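Local atomic coordinates of VP1 (PDB entry 4PCH), a protein that forms the pentameric building block of the human polyomavirus 7 capsid and probably serves in attachment of the virion to host cells. Residues Y21-V26 against I66-I71; K33-G38 against V164-F169; Y47-T52 against D247-R252; L118-C123 against T184-R189; E147-S152 against V171-A176. All coordinates share one frame; numbering follows the deposited sequence. Where two conformers were deposited one is given.

Interaction 1 of 5, residues Y21-V26 against I66-I71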
# COMPACT_ATOMS: atom_id res chain seq x y z
N TYR B 21 11.47 -23.46 -25.69
CA TYR B 21 11.85 -24.33 -24.59
C TYR B 21 11.57 -23.59 -23.31
O TYR B 21 11.77 -22.39 -23.23
CB TYR B 21 13.34 -24.70 -24.65
CG TYR B 21 13.87 -25.54 -23.50
CD1 TYR B 21 13.62 -26.89 -23.42
CD2 TYR B 21 14.64 -24.97 -22.49
CE1 TYR B 21 14.12 -27.65 -22.37
CE2 TYR B 21 15.16 -25.72 -21.46
CZ TYR B 21 14.88 -27.06 -21.39
OH TYR B 21 15.38 -27.79 -20.34
N LYS B 22 11.11 -24.31 -22.30
CA LYS B 22 10.94 -23.71 -21.01
C LYS B 22 11.62 -24.59 -19.99
O LYS B 22 11.69 -25.82 -20.14
CB LYS B 22 9.45 -23.48 -20.68
CG LYS B 22 8.53 -24.64 -20.94
CD LYS B 22 7.08 -24.21 -20.78
CE LYS B 22 6.14 -25.33 -21.17
NZ LYS B 22 4.72 -24.88 -21.25
N VAL B 23 12.15 -23.97 -18.96
CA VAL B 23 12.77 -24.74 -17.90
C VAL B 23 12.39 -24.18 -16.55
O VAL B 23 12.11 -22.99 -16.43
CB VAL B 23 14.29 -24.77 -18.09
CG1 VAL B 23 14.88 -23.37 -18.01
CG2 VAL B 23 14.93 -25.73 -17.10
N GLU B 24 12.39 -25.06 -15.55
CA GLU B 24 11.98 -24.70 -14.17
C GLU B 24 13.16 -24.96 -13.23
O GLU B 24 13.96 -25.87 -13.48
CB GLU B 24 10.79 -25.54 -13.71
CG GLU B 24 9.48 -25.20 -14.42
CD GLU B 24 8.24 -25.95 -13.93
OE1 GLU B 24 8.30 -26.76 -12.96
OE2 GLU B 24 7.16 -25.72 -14.53
N ALA B 25 13.22 -24.21 -12.15
CA ALA B 25 14.18 -24.46 -11.10
C ALA B 25 13.65 -23.88 -9.81
O ALA B 25 12.87 -22.91 -9.82
CB ALA B 25 15.52 -23.84 -11.43
N VAL B 26 14.07 -24.48 -8.69
CA VAL B 26 13.85 -23.86 -7.39
C VAL B 26 15.20 -23.60 -6.73
O VAL B 26 15.94 -24.54 -6.48
CB VAL B 26 13.00 -24.72 -6.47
CG1 VAL B 26 12.82 -24.01 -5.13
CG2 VAL B 26 11.67 -25.04 -7.13
N ILE B 66 21.51 -23.02 -15.36
CA ILE B 66 20.65 -24.04 -15.95
C ILE B 66 21.05 -24.20 -17.41
O ILE B 66 20.95 -23.25 -18.19
CB ILE B 66 19.15 -23.64 -15.89
CG1 ILE B 66 18.71 -23.23 -14.48
CG2 ILE B 66 18.29 -24.79 -16.40
CD1 ILE B 66 19.04 -24.22 -13.41
N ASN B 67 21.48 -25.39 -17.78
CA ASN B 67 21.86 -25.66 -19.15
C ASN B 67 20.61 -25.73 -20.07
O ASN B 67 19.57 -26.24 -19.70
CB ASN B 67 22.71 -26.92 -19.24
CG ASN B 67 24.01 -26.82 -18.44
OD1 ASN B 67 24.64 -25.76 -18.36
ND2 ASN B 67 24.41 -27.92 -17.86
N LEU B 68 20.74 -25.19 -21.27
CA LEU B 68 19.66 -25.20 -22.24
C LEU B 68 20.02 -26.22 -23.31
O LEU B 68 21.17 -26.58 -23.44
CB LEU B 68 19.50 -23.81 -22.86
CG LEU B 68 19.24 -22.74 -21.80
CD1 LEU B 68 19.33 -21.36 -22.42
CD2 LEU B 68 17.88 -22.92 -21.14
N PRO B 69 19.05 -26.65 -24.12
CA PRO B 69 19.37 -27.66 -25.11
C PRO B 69 20.36 -27.19 -26.17
O PRO B 69 20.36 -26.01 -26.52
CB PRO B 69 18.01 -27.98 -25.74
CG PRO B 69 17.01 -27.55 -24.75
CD PRO B 69 17.61 -26.36 -24.06
N GLU B 70 21.18 -28.09 -26.69
CA GLU B 70 22.01 -27.75 -27.84
C GLU B 70 21.07 -27.36 -29.01
O GLU B 70 20.01 -27.96 -29.20
CB GLU B 70 22.88 -28.94 -28.26
CG GLU B 70 23.70 -28.70 -29.51
CD GLU B 70 24.46 -29.92 -29.96
OE1 GLU B 70 24.77 -30.76 -29.09
OE2 GLU B 70 24.74 -30.04 -31.18
N ILE B 71 21.48 -26.36 -29.77
CA ILE B 71 20.80 -26.00 -31.00
C ILE B 71 21.67 -26.54 -32.14
O ILE B 71 22.74 -26.00 -32.42
CB ILE B 71 20.62 -24.46 -31.11
CG1 ILE B 71 19.77 -23.95 -29.95
CG2 ILE B 71 19.96 -24.09 -32.47
CD1 ILE B 71 19.67 -22.46 -29.86

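Interaction 2 of 5, residues K33-G38 against V164-F169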
# COMPACT_ATOMS: atom_id res chain seq x y z
N LYS B 33 28.90 -20.49 3.67
CA LYS B 33 30.05 -20.73 4.52
C LYS B 33 31.30 -21.03 3.69
O LYS B 33 32.38 -21.23 4.24
CB LYS B 33 29.80 -21.95 5.40
CG LYS B 33 28.66 -21.86 6.38
CD LYS B 33 28.70 -23.04 7.33
CE LYS B 33 29.65 -22.79 8.49
NZ LYS B 33 29.01 -21.99 9.58
N ALA B 34 31.14 -21.10 2.37
CA ALA B 34 32.22 -21.45 1.45
C ALA B 34 31.79 -21.10 0.01
O ALA B 34 30.60 -20.92 -0.26
CB ALA B 34 32.57 -22.92 1.56
N ALA B 35 32.75 -21.01 -0.90
CA ALA B 35 32.44 -20.54 -2.27
C ALA B 35 31.73 -21.60 -3.12
O ALA B 35 30.68 -21.34 -3.76
CB ALA B 35 33.70 -20.05 -2.96
N THR B 36 32.31 -22.81 -3.13
CA THR B 36 31.91 -23.85 -4.09
C THR B 36 30.72 -24.72 -3.64
O THR B 36 30.14 -25.45 -4.44
CB THR B 36 33.10 -24.76 -4.42
OG1 THR B 36 32.83 -25.50 -5.61
CG2 THR B 36 33.37 -25.71 -3.27
N THR B 37 30.39 -24.65 -2.35
CA THR B 37 29.33 -25.47 -1.76
C THR B 37 28.36 -24.53 -1.00
O THR B 37 28.78 -23.81 -0.09
CB THR B 37 29.97 -26.54 -0.83
OG1 THR B 37 30.77 -27.43 -1.62
CG2 THR B 37 28.93 -27.36 -0.07
N GLY B 38 27.08 -24.53 -1.40
CA GLY B 38 26.02 -23.77 -0.68
C GLY B 38 25.65 -24.44 0.64
O GLY B 38 25.99 -25.60 0.91
N VAL B 164 28.41 -12.50 -9.30
CA VAL B 164 27.97 -13.47 -8.30
C VAL B 164 28.10 -14.88 -8.88
O VAL B 164 27.18 -15.38 -9.54
CB VAL B 164 26.55 -13.19 -7.78
CG1 VAL B 164 26.22 -14.16 -6.65
CG2 VAL B 164 26.44 -11.77 -7.26
N ASN B 165 29.28 -15.47 -8.67
CA ASN B 165 29.69 -16.75 -9.27
C ASN B 165 30.02 -17.78 -8.20
O ASN B 165 30.74 -18.74 -8.45
CB ASN B 165 30.93 -16.55 -10.16
CG ASN B 165 32.10 -15.88 -9.42
OD1 ASN B 165 32.07 -15.72 -8.18
ND2 ASN B 165 33.10 -15.44 -10.18
N ALA B 166 29.49 -17.57 -7.01
CA ALA B 166 29.73 -18.45 -5.89
C ALA B 166 28.63 -18.20 -4.86
O ALA B 166 27.84 -17.28 -4.98
CB ALA B 166 31.07 -18.15 -5.29
N ALA B 167 28.65 -19.08 -3.87
CA ALA B 167 27.60 -19.21 -2.87
C ALA B 167 27.83 -18.32 -1.65
O ALA B 167 27.03 -18.31 -0.73
CB ALA B 167 27.56 -20.67 -2.41
N ASN B 168 28.90 -17.56 -1.64
CA ASN B 168 29.28 -16.82 -0.43
C ASN B 168 29.33 -15.28 -0.54
O ASN B 168 30.19 -14.65 0.05
CB ASN B 168 30.59 -17.36 0.09
CG ASN B 168 31.77 -17.08 -0.84
OD1 ASN B 168 31.60 -16.93 -2.07
ND2 ASN B 168 32.95 -17.03 -0.27
N PHE B 169 28.41 -14.72 -1.28
CA PHE B 169 28.23 -13.28 -1.41
C PHE B 169 27.09 -12.81 -0.52
O PHE B 169 25.93 -12.98 -0.84
CB PHE B 169 27.89 -12.92 -2.87
CG PHE B 169 29.06 -12.92 -3.80
CD1 PHE B 169 29.46 -14.07 -4.45
CD2 PHE B 169 29.74 -11.74 -4.09
CE1 PHE B 169 30.53 -14.06 -5.31
CE2 PHE B 169 30.81 -11.72 -4.98
CZ PHE B 169 31.21 -12.88 -5.59

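Interaction 3 of 5, residues Y47-T52 against D247-R252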
# COMPACT_ATOMS: atom_id res chain seq x y z
N TYR B 47 22.22 -14.85 14.46
CA TYR B 47 22.87 -13.77 13.71
C TYR B 47 23.88 -13.00 14.58
O TYR B 47 24.90 -12.50 14.06
CB TYR B 47 21.82 -12.84 13.11
CG TYR B 47 22.41 -11.78 12.24
CD1 TYR B 47 22.69 -12.01 10.89
CD2 TYR B 47 22.77 -10.56 12.77
CE1 TYR B 47 23.26 -11.05 10.10
CE2 TYR B 47 23.35 -9.59 11.98
CZ TYR B 47 23.59 -9.83 10.63
OH TYR B 47 24.23 -8.83 9.91
N THR B 48 23.60 -12.99 15.89
CA THR B 48 24.31 -12.24 16.93
C THR B 48 23.94 -10.74 16.88
O THR B 48 23.50 -10.23 15.85
CB THR B 48 25.86 -12.33 16.89
OG1 THR B 48 26.37 -11.45 15.88
CG2 THR B 48 26.35 -13.78 16.64
N MET B 49 24.15 -10.06 18.00
CA MET B 49 24.05 -8.61 18.08
C MET B 49 25.42 -7.93 17.90
O MET B 49 25.61 -6.79 18.29
CB MET B 49 23.42 -8.20 19.42
CG MET B 49 22.03 -8.78 19.67
SD MET B 49 20.77 -8.26 18.50
CE MET B 49 20.53 -9.71 17.49
N SER B 50 26.36 -8.63 17.25
CA SER B 50 27.76 -8.18 17.15
C SER B 50 27.99 -7.29 15.91
O SER B 50 27.10 -7.12 15.09
CB SER B 50 28.70 -9.40 17.08
OG SER B 50 28.67 -9.98 15.77
N ASP B 51 29.21 -6.79 15.77
CA ASP B 51 29.62 -5.99 14.60
C ASP B 51 30.15 -6.80 13.42
O ASP B 51 30.76 -6.22 12.53
CB ASP B 51 30.67 -4.96 15.01
CG ASP B 51 31.94 -5.60 15.58
OD1 ASP B 51 32.00 -6.85 15.59
OD2 ASP B 51 32.84 -4.88 16.02
N THR B 52 29.89 -8.10 13.39
CA THR B 52 30.57 -9.01 12.46
C THR B 52 29.61 -9.94 11.80
O THR B 52 28.84 -10.64 12.48
CB THR B 52 31.64 -9.82 13.22
OG1 THR B 52 32.61 -8.92 13.77
CG2 THR B 52 32.37 -10.76 12.28
N ASP B 247 17.14 -10.57 26.93
CA ASP B 247 17.85 -11.80 27.34
C ASP B 247 17.96 -12.89 26.26
O ASP B 247 18.78 -13.81 26.38
CB ASP B 247 17.19 -12.43 28.58
CG ASP B 247 17.39 -11.61 29.85
OD1 ASP B 247 18.15 -10.63 29.88
OD2 ASP B 247 16.77 -11.99 30.85
N TYR B 248 17.15 -12.78 25.19
CA TYR B 248 17.12 -13.80 24.15
C TYR B 248 17.59 -13.29 22.79
O TYR B 248 17.40 -13.96 21.77
CB TYR B 248 15.71 -14.41 24.05
CG TYR B 248 15.10 -14.57 25.43
CD1 TYR B 248 15.60 -15.51 26.30
CD2 TYR B 248 14.06 -13.75 25.87
CE1 TYR B 248 15.09 -15.63 27.59
CE2 TYR B 248 13.54 -13.87 27.14
CZ TYR B 248 14.06 -14.82 28.00
OH TYR B 248 13.55 -14.95 29.27
N SER B 249 18.27 -12.15 22.77
CA SER B 249 18.73 -11.57 21.52
C SER B 249 19.79 -12.46 20.88
O SER B 249 19.96 -12.42 19.67
CB SER B 249 19.29 -10.17 21.74
OG SER B 249 20.36 -10.14 22.64
N ASN B 250 20.50 -13.25 21.70
CA ASN B 250 21.51 -14.15 21.15
C ASN B 250 20.93 -15.38 20.43
O ASN B 250 21.71 -16.22 19.91
CB ASN B 250 22.53 -14.57 22.21
CG ASN B 250 21.95 -15.51 23.27
OD1 ASN B 250 20.75 -15.76 23.32
ND2 ASN B 250 22.81 -16.01 24.15
N GLN B 251 19.60 -15.50 20.40
CA GLN B 251 18.93 -16.55 19.60
C GLN B 251 18.25 -16.05 18.32
O GLN B 251 17.85 -16.86 17.48
CB GLN B 251 17.93 -17.32 20.46
CG GLN B 251 18.56 -18.09 21.61
CD GLN B 251 17.53 -18.74 22.50
OE1 GLN B 251 16.34 -18.50 22.36
NE2 GLN B 251 17.99 -19.58 23.44
N ARG B 252 18.19 -14.73 18.13
CA ARG B 252 17.51 -14.20 16.94
C ARG B 252 18.26 -14.67 15.70
O ARG B 252 19.52 -14.63 15.64
CB ARG B 252 17.44 -12.67 16.96
CG ARG B 252 16.67 -12.06 18.11
CD ARG B 252 15.17 -12.29 17.97
NE ARG B 252 14.60 -11.45 16.91
CZ ARG B 252 13.36 -11.57 16.48
NH1 ARG B 252 12.55 -12.47 17.04
NH2 ARG B 252 12.92 -10.81 15.47
O HOH W 1 21.33 -13.71 17.51

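Interaction 4 of 5, residues L118-C123 against T184-R189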
# COMPACT_ATOMS: atom_id res chain seq x y z
N LEU B 118 14.64 -8.44 2.38
CA LEU B 118 15.10 -8.29 1.00
C LEU B 118 14.42 -9.35 0.16
O LEU B 118 14.45 -10.53 0.52
CB LEU B 118 16.60 -8.46 0.91
CG LEU B 118 17.21 -8.58 -0.51
CD1 LEU B 118 16.98 -7.30 -1.30
CD2 LEU B 118 18.68 -8.97 -0.48
N TYR B 119 13.84 -8.92 -0.96
CA TYR B 119 13.26 -9.85 -1.96
C TYR B 119 13.89 -9.51 -3.29
O TYR B 119 13.73 -8.40 -3.77
CB TYR B 119 11.76 -9.72 -2.00
CG TYR B 119 11.15 -9.83 -0.62
CD1 TYR B 119 10.95 -11.07 -0.03
CD2 TYR B 119 10.80 -8.71 0.11
CE1 TYR B 119 10.44 -11.19 1.25
CE2 TYR B 119 10.25 -8.82 1.38
CZ TYR B 119 10.09 -10.06 1.95
OH TYR B 119 9.58 -10.21 3.22
N PHE B 120 14.67 -10.43 -3.82
CA PHE B 120 15.48 -10.13 -5.02
C PHE B 120 15.47 -11.28 -5.99
O PHE B 120 15.59 -12.43 -5.57
CB PHE B 120 16.93 -9.82 -4.63
CG PHE B 120 17.84 -9.60 -5.80
CD1 PHE B 120 18.03 -8.32 -6.30
CD2 PHE B 120 18.54 -10.67 -6.37
CE1 PHE B 120 18.87 -8.09 -7.39
CE2 PHE B 120 19.36 -10.46 -7.45
CZ PHE B 120 19.52 -9.18 -7.97
N TRP B 121 15.34 -10.98 -7.28
CA TRP B 121 15.58 -11.98 -8.30
C TRP B 121 16.33 -11.36 -9.48
O TRP B 121 16.25 -10.14 -9.74
CB TRP B 121 14.26 -12.66 -8.77
CG TRP B 121 13.30 -11.72 -9.41
CD1 TRP B 121 12.21 -11.13 -8.81
CD2 TRP B 121 13.33 -11.26 -10.77
NE1 TRP B 121 11.59 -10.30 -9.72
CE2 TRP B 121 12.25 -10.37 -10.92
CE3 TRP B 121 14.17 -11.49 -11.86
CZ2 TRP B 121 11.98 -9.71 -12.12
CZ3 TRP B 121 13.91 -10.85 -13.06
CH2 TRP B 121 12.82 -9.96 -13.18
N ALA B 122 17.05 -12.23 -10.19
CA ALA B 122 17.72 -11.89 -11.45
C ALA B 122 17.74 -13.08 -12.38
O ALA B 122 17.79 -14.24 -11.94
CB ALA B 122 19.13 -11.35 -11.23
N CYS B 123 17.67 -12.77 -13.68
CA CYS B 123 17.76 -13.71 -14.76
C CYS B 123 18.61 -13.12 -15.87
O CYS B 123 18.34 -12.02 -16.37
CB CYS B 123 16.35 -14.02 -15.28
SG CYS B 123 16.31 -15.17 -16.67
N THR B 184 21.06 -9.05 -18.28
CA THR B 184 20.37 -9.58 -17.12
C THR B 184 19.20 -8.63 -16.81
O THR B 184 19.31 -7.40 -17.02
CB THR B 184 21.34 -9.67 -15.92
OG1 THR B 184 22.29 -10.71 -16.16
CG2 THR B 184 20.61 -9.92 -14.59
N ARG B 185 18.07 -9.19 -16.35
CA ARG B 185 17.00 -8.38 -15.75
C ARG B 185 16.95 -8.70 -14.30
O ARG B 185 17.10 -9.88 -13.90
CB ARG B 185 15.64 -8.68 -16.38
CG ARG B 185 15.61 -8.61 -17.88
CD ARG B 185 16.11 -7.32 -18.49
NE ARG B 185 15.89 -7.43 -19.93
CZ ARG B 185 16.78 -7.36 -20.90
NH1 ARG B 185 18.05 -7.03 -20.68
NH2 ARG B 185 16.37 -7.55 -22.15
N TYR B 186 16.75 -7.67 -13.45
CA TYR B 186 16.68 -7.91 -12.01
C TYR B 186 15.72 -6.94 -11.34
O TYR B 186 15.39 -5.88 -11.89
CB TYR B 186 18.07 -7.80 -11.33
CG TYR B 186 18.72 -6.45 -11.41
CD1 TYR B 186 18.36 -5.42 -10.54
CD2 TYR B 186 19.71 -6.18 -12.35
CE1 TYR B 186 18.97 -4.18 -10.62
CE2 TYR B 186 20.31 -4.95 -12.43
CZ TYR B 186 19.95 -3.95 -11.57
OH TYR B 186 20.56 -2.71 -11.67
N PHE B 187 15.30 -7.32 -10.14
CA PHE B 187 14.42 -6.50 -9.32
C PHE B 187 14.66 -6.84 -7.85
O PHE B 187 14.78 -8.03 -7.48
CB PHE B 187 12.95 -6.80 -9.63
CG PHE B 187 11.99 -5.97 -8.80
CD1 PHE B 187 11.83 -4.63 -9.05
CD2 PHE B 187 11.32 -6.53 -7.75
CE1 PHE B 187 10.99 -3.85 -8.27
CE2 PHE B 187 10.47 -5.77 -6.96
CZ PHE B 187 10.31 -4.43 -7.22
N GLY B 188 14.70 -5.81 -7.01
CA GLY B 188 14.86 -6.01 -5.60
C GLY B 188 14.03 -5.05 -4.78
O GLY B 188 13.71 -3.96 -5.24
N ARG B 189 13.65 -5.50 -3.59
CA ARG B 189 12.90 -4.68 -2.63
C ARG B 189 13.50 -4.87 -1.24
O ARG B 189 13.63 -6.00 -0.79
CB ARG B 189 11.43 -5.08 -2.61
CG ARG B 189 10.59 -4.44 -1.50
CD ARG B 189 9.10 -4.59 -1.77
NE ARG B 189 8.53 -5.87 -1.33
CZ ARG B 189 7.90 -6.02 -0.16
NH1 ARG B 189 7.79 -5.00 0.66
NH2 ARG B 189 7.39 -7.19 0.18
O HOH W 2 12.12 -9.23 -6.08

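Interaction 5 of 5, residues E147-S152 against V171-A176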
# COMPACT_ATOMS: atom_id res chain seq x y z
N GLU B 147 32.64 -13.30 0.87
CA GLU B 147 33.21 -12.37 -0.12
C GLU B 147 33.19 -10.94 0.43
O GLU B 147 32.10 -10.31 0.58
CB GLU B 147 32.44 -12.41 -1.46
CG GLU B 147 32.81 -13.59 -2.36
CD GLU B 147 34.18 -13.47 -3.06
OE1 GLU B 147 34.89 -12.47 -2.93
OE2 GLU B 147 34.59 -14.41 -3.78
N GLY B 148 34.39 -10.43 0.73
CA GLY B 148 34.53 -9.10 1.31
C GLY B 148 34.30 -8.05 0.23
O GLY B 148 34.88 -8.16 -0.86
N PRO B 149 33.51 -7.01 0.54
CA PRO B 149 33.15 -5.99 -0.44
C PRO B 149 34.16 -4.88 -0.64
O PRO B 149 33.89 -3.99 -1.44
CB PRO B 149 31.91 -5.36 0.20
CG PRO B 149 32.24 -5.38 1.65
CD PRO B 149 32.87 -6.74 1.84
N GLY B 150 35.27 -4.89 0.09
CA GLY B 150 36.22 -3.79 0.04
C GLY B 150 35.76 -2.65 0.94
O GLY B 150 34.95 -2.85 1.84
N ASN B 151 36.28 -1.45 0.68
CA ASN B 151 36.22 -0.39 1.68
C ASN B 151 35.41 0.83 1.30
O ASN B 151 35.54 1.87 1.97
CB ASN B 151 37.63 0.06 2.04
CG ASN B 151 38.46 -1.05 2.63
OD1 ASN B 151 37.96 -1.88 3.40
ND2 ASN B 151 39.74 -1.06 2.29
N SER B 152 34.61 0.73 0.25
CA SER B 152 33.78 1.86 -0.15
C SER B 152 32.39 1.77 0.44
O SER B 152 31.75 0.70 0.39
CB SER B 152 33.63 1.96 -1.67
OG SER B 152 33.02 3.22 -1.96
N VAL B 171 24.17 -10.68 1.02
CA VAL B 171 23.25 -9.72 0.46
C VAL B 171 23.37 -8.36 1.17
O VAL B 171 23.03 -7.34 0.62
CB VAL B 171 21.79 -10.24 0.51
CG1 VAL B 171 21.68 -11.57 -0.23
CG2 VAL B 171 21.28 -10.37 1.94
N GLU B 172 23.88 -8.38 2.40
CA GLU B 172 24.15 -7.15 3.14
C GLU B 172 25.30 -6.32 2.56
O GLU B 172 25.43 -5.15 2.92
CB GLU B 172 24.46 -7.47 4.59
CG GLU B 172 23.27 -7.96 5.36
CD GLU B 172 23.68 -8.68 6.62
OE1 GLU B 172 24.26 -8.03 7.50
OE2 GLU B 172 23.39 -9.88 6.72
N LEU B 173 26.14 -6.90 1.69
CA LEU B 173 27.38 -6.26 1.25
C LEU B 173 27.54 -6.09 -0.28
O LEU B 173 28.51 -5.48 -0.74
CB LEU B 173 28.56 -7.10 1.76
CG LEU B 173 28.61 -7.40 3.26
CD1 LEU B 173 29.76 -8.40 3.58
CD2 LEU B 173 28.78 -6.09 4.04
N TRP B 174 26.59 -6.62 -1.06
CA TRP B 174 26.73 -6.68 -2.52
C TRP B 174 25.41 -6.28 -3.16
O TRP B 174 24.40 -6.93 -2.84
CB TRP B 174 27.12 -8.09 -2.96
CG TRP B 174 28.50 -8.51 -2.51
CD1 TRP B 174 28.83 -9.25 -1.42
CD2 TRP B 174 29.72 -8.17 -3.15
NE1 TRP B 174 30.19 -9.40 -1.35
CE2 TRP B 174 30.76 -8.75 -2.41
CE3 TRP B 174 30.05 -7.43 -4.31
CZ2 TRP B 174 32.10 -8.61 -2.77
CZ3 TRP B 174 31.38 -7.29 -4.66
CH2 TRP B 174 32.39 -7.87 -3.89
N VAL B 175 25.43 -5.28 -4.02
CA VAL B 175 24.24 -4.69 -4.64
C VAL B 175 24.30 -4.89 -6.17
O VAL B 175 25.36 -4.68 -6.77
CB VAL B 175 24.19 -3.18 -4.35
CG1 VAL B 175 22.94 -2.55 -4.94
CG2 VAL B 175 24.24 -2.90 -2.84
N ALA B 176 23.17 -5.24 -6.80
CA ALA B 176 23.13 -5.35 -8.25
C ALA B 176 23.67 -4.06 -8.86
O ALA B 176 23.32 -2.97 -8.43
CB ALA B 176 21.70 -5.59 -8.73

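Interaction 1 of 5, residues Y21-V26 against I66-I71
Pro69 lies over the ring of Tyr21, with CD above the centre of one face, 3.6 Å from the ring centroid and 12° off its normal. This is a CH-pi contact, and Pro69 CG extends it across the same ring to 3.7 Å from Tyr21 CD1. Leu68 reaches the ring obliquely, its CD2 being 3.9 Å from Tyr21 CE2. Toward the other end of the contact, Ile66 of strand 62-67 uses two methyls: CG2 meets Val23 CG2 at 3.6 Å, and CD1 meets Ala25 CB at 4.1 Å. Tyr21, Val23 and Ala25 point to the same side of strand 9-27. In Tyr21, CG lies anti to the backbone N (chi1 176°), which starts the ring toward Pro69.

In the second shell, backbone hydrogen bonds join Tyr21, Val23 and Ala25 to Cys266, Val264 and Phe262 of strand 253-271, and Ile66 and Leu68 to Val225 and Gly223. Trp83 packs on Tyr21 and Leu68, and its NE1 bonds Pro69 O, holding the proline backbone.

The contact joins two parts of the jelly roll each hydrogen-bonded elsewhere. With no hydrogen bond between the segments, their cohesion rests on dispersion and CH-pi contact, and so on fit.

Interaction 2 of 5, residues K33-G38 against V164-F169
Ala35 and Ala167 join two irregular loops of the jelly-roll subunit through one backbone bond, from Ala167 N to Ala35 O, 3.0 Å long and bent only to 164° at the hydrogen. The donor lies in the carbonyl plane on a lone pair of Ala35 O. Residues 33-38 belong to the connection between strands 9-27 and 43-46, and residues 164-169 to that between strands 161-163 and 174-176.

Small side chains let these backbones come close, with the CA atoms of Ala35 and Ala166 5.0 Å apart. The methyls of the same two residues meet, CB to CB, at 4.0 Å. Ala167 CB takes a place among backbone atoms, 3.7 Å from Ala34 O and 3.9 Å from Gly38 CA. Asn168 has CG between its backbone N and carbonyl carbon (chi1 67°), and its amide lies against the Ala35 backbone without a hydrogen bond to it.

The amide nitrogen of Asn168 has its partner elsewhere: ND2 bonds Ala145 O. Ala167 O in turn takes a bond from Asn30 ND2. What the asparagine gives this contact is van der Waals surface: its CB rests 3.6 Å from Ala34 O and its OD1 3.7 Å from Ala35 CA.

Interaction 3 of 5, residues Y47-T52 against D247-R252
Met49 folds over Ser249, and this is the close-packed half of the contact. Its CG lies 3.7 Å from Ser249 CB, and the chain then bends twice (chi2 -63°, chi3 106°), the second bend setting CE 3.5 Å from Ser249 O. Beside it, Tyr47 N donates a nearly straight bond of 3.0 Å to Arg252 O, with 167° at the hydrogen.

Around Thr48 the fit is looser and water-mediated. A water accepts from Thr48 N at 2.9 Å and donates to Ser249 O at 2.9 Å and to Arg252 O at 2.8 Å. Arg252 O thus has two donors. The Thr48 side chain points away and works within its own loop: OG1 donates to Tyr47 O and accepts from Ser50 N in an ST turn, and Ser50 OG forms another with Thr52 N. These bonds probably stiffen the loop where it departs from residues 247-252.

Tyr47 directly follows strand 43-46 and Arg252 directly precedes strand 253-271, so their bond carries on the antiparallel pairing of those strands past their ends. In a neighbouring subunit, Tyr103 packs on Met49 and Thr109 OG1 bonds Arg252 NE. Met235 of strand 224-236 touches both Tyr47 and Arg252.

Interaction 4 of 5, residues L118-C123 against T184-R189
Tyr119, Trp121 and Cys123 pair with Arg189, Phe187 and Arg185 through six backbone hydrogen bonds. The shortest, Arg185 N to Cys123 O, measures 2.8 Å. Short CA-H...O contacts, such as Phe120 CA to Phe187 O at 3.3 Å, supplement them. A water also donates to Phe187 O and, weakly, to Tyr119 O.

Side-chain contacts divide between the two faces of the sheet. A chi1 of 63° puts Trp121 CG between its backbone N and carbonyl carbon; Phe187 CB sits over one face of the indole, offset toward the rim. On the same face of the sheet, in one of two deposited conformers, the Arg189 side chain lies beside that of Tyr119, ring and guanidinium planes 18° apart, with Tyr119 CE2 over the guanidinium face, 3.5 Å from Arg189 NH2. On the other, Phe120 CZ meets Tyr186 CB at 3.9 Å, and Ala122 CB meets Tyr186 CB at 3.7 Å.

Phe187, Gly188 and Arg189 also pair with a strand of a neighbouring subunit. The result is a regular antiparallel ladder of the jelly roll, in a sheet that continues across the pentamer interface.

Interaction 5 of 5, residues E147-S152 against V171-A176
Trp174 opens the edge strand 174-176 of a small three-stranded antiparallel sheet and sends its indole to the loop residues Glu147, Gly148 and Pro149. From CB, a chi1 of -67° places CG anti to the carbonyl carbon, beside the backbone N. Along the five-membered ring, CD1 comes within 4.0 Å of Glu147 O, and NE1 donates to that same oxygen at 2.9 Å with 157° at the hydrogen. The acceptor lies near the indole plane, but the donor stands 43° out of the carbonyl plane of Glu147, so the bond is well directed at the indole end and tilted at the other. CE2 is still 3.6 Å from Glu147 O. Beyond it, CZ2 meets Gly148 O at 3.4 Å and Pro149 CA at 3.7 Å, and CH2, at the outer end of the ring, is 3.9 Å from Gly148 O. Three consecutive loop residues thus follow the nitrogen-bearing side of the indole, while the ring of Phe169 meets it edge-to-face.

Glu147 directs its carboxylate elsewhere, into a salt bridge with Lys162, while its main-chain oxygen receives the indole N-H. Leu173 turns toward the same loop: Pro149 CD touches Leu173 CD1 at 3.9 Å, and Pro149 CB rests 3.5 Å from Leu173 O.

Overall arrangement
Interaction 5 joins three of the other contacts. It meets interaction 2 where Asn168 O lies 2.9 Å from Glu147 N, a probable hydrogen bond; interaction 3 where Tyr47 OH lies 2.5 Å from Glu172 OE1, likewise probably bonded; and interaction 4 where Leu118 CD2 packs 3.5 Å from Val171 CB. Interactions 2 and 3, about 11 Å apart at their nearest atoms, are thus linked to each other and to the ladder by way of interaction 5. Interaction 1 touches none of the others, though it reaches the same large sheet as interaction 4, nearest atoms about 8 Å away; its centre is about 41 Å from that of interaction 3. Interactions 3, 4 and 5 all touch the same neighbouring subunit.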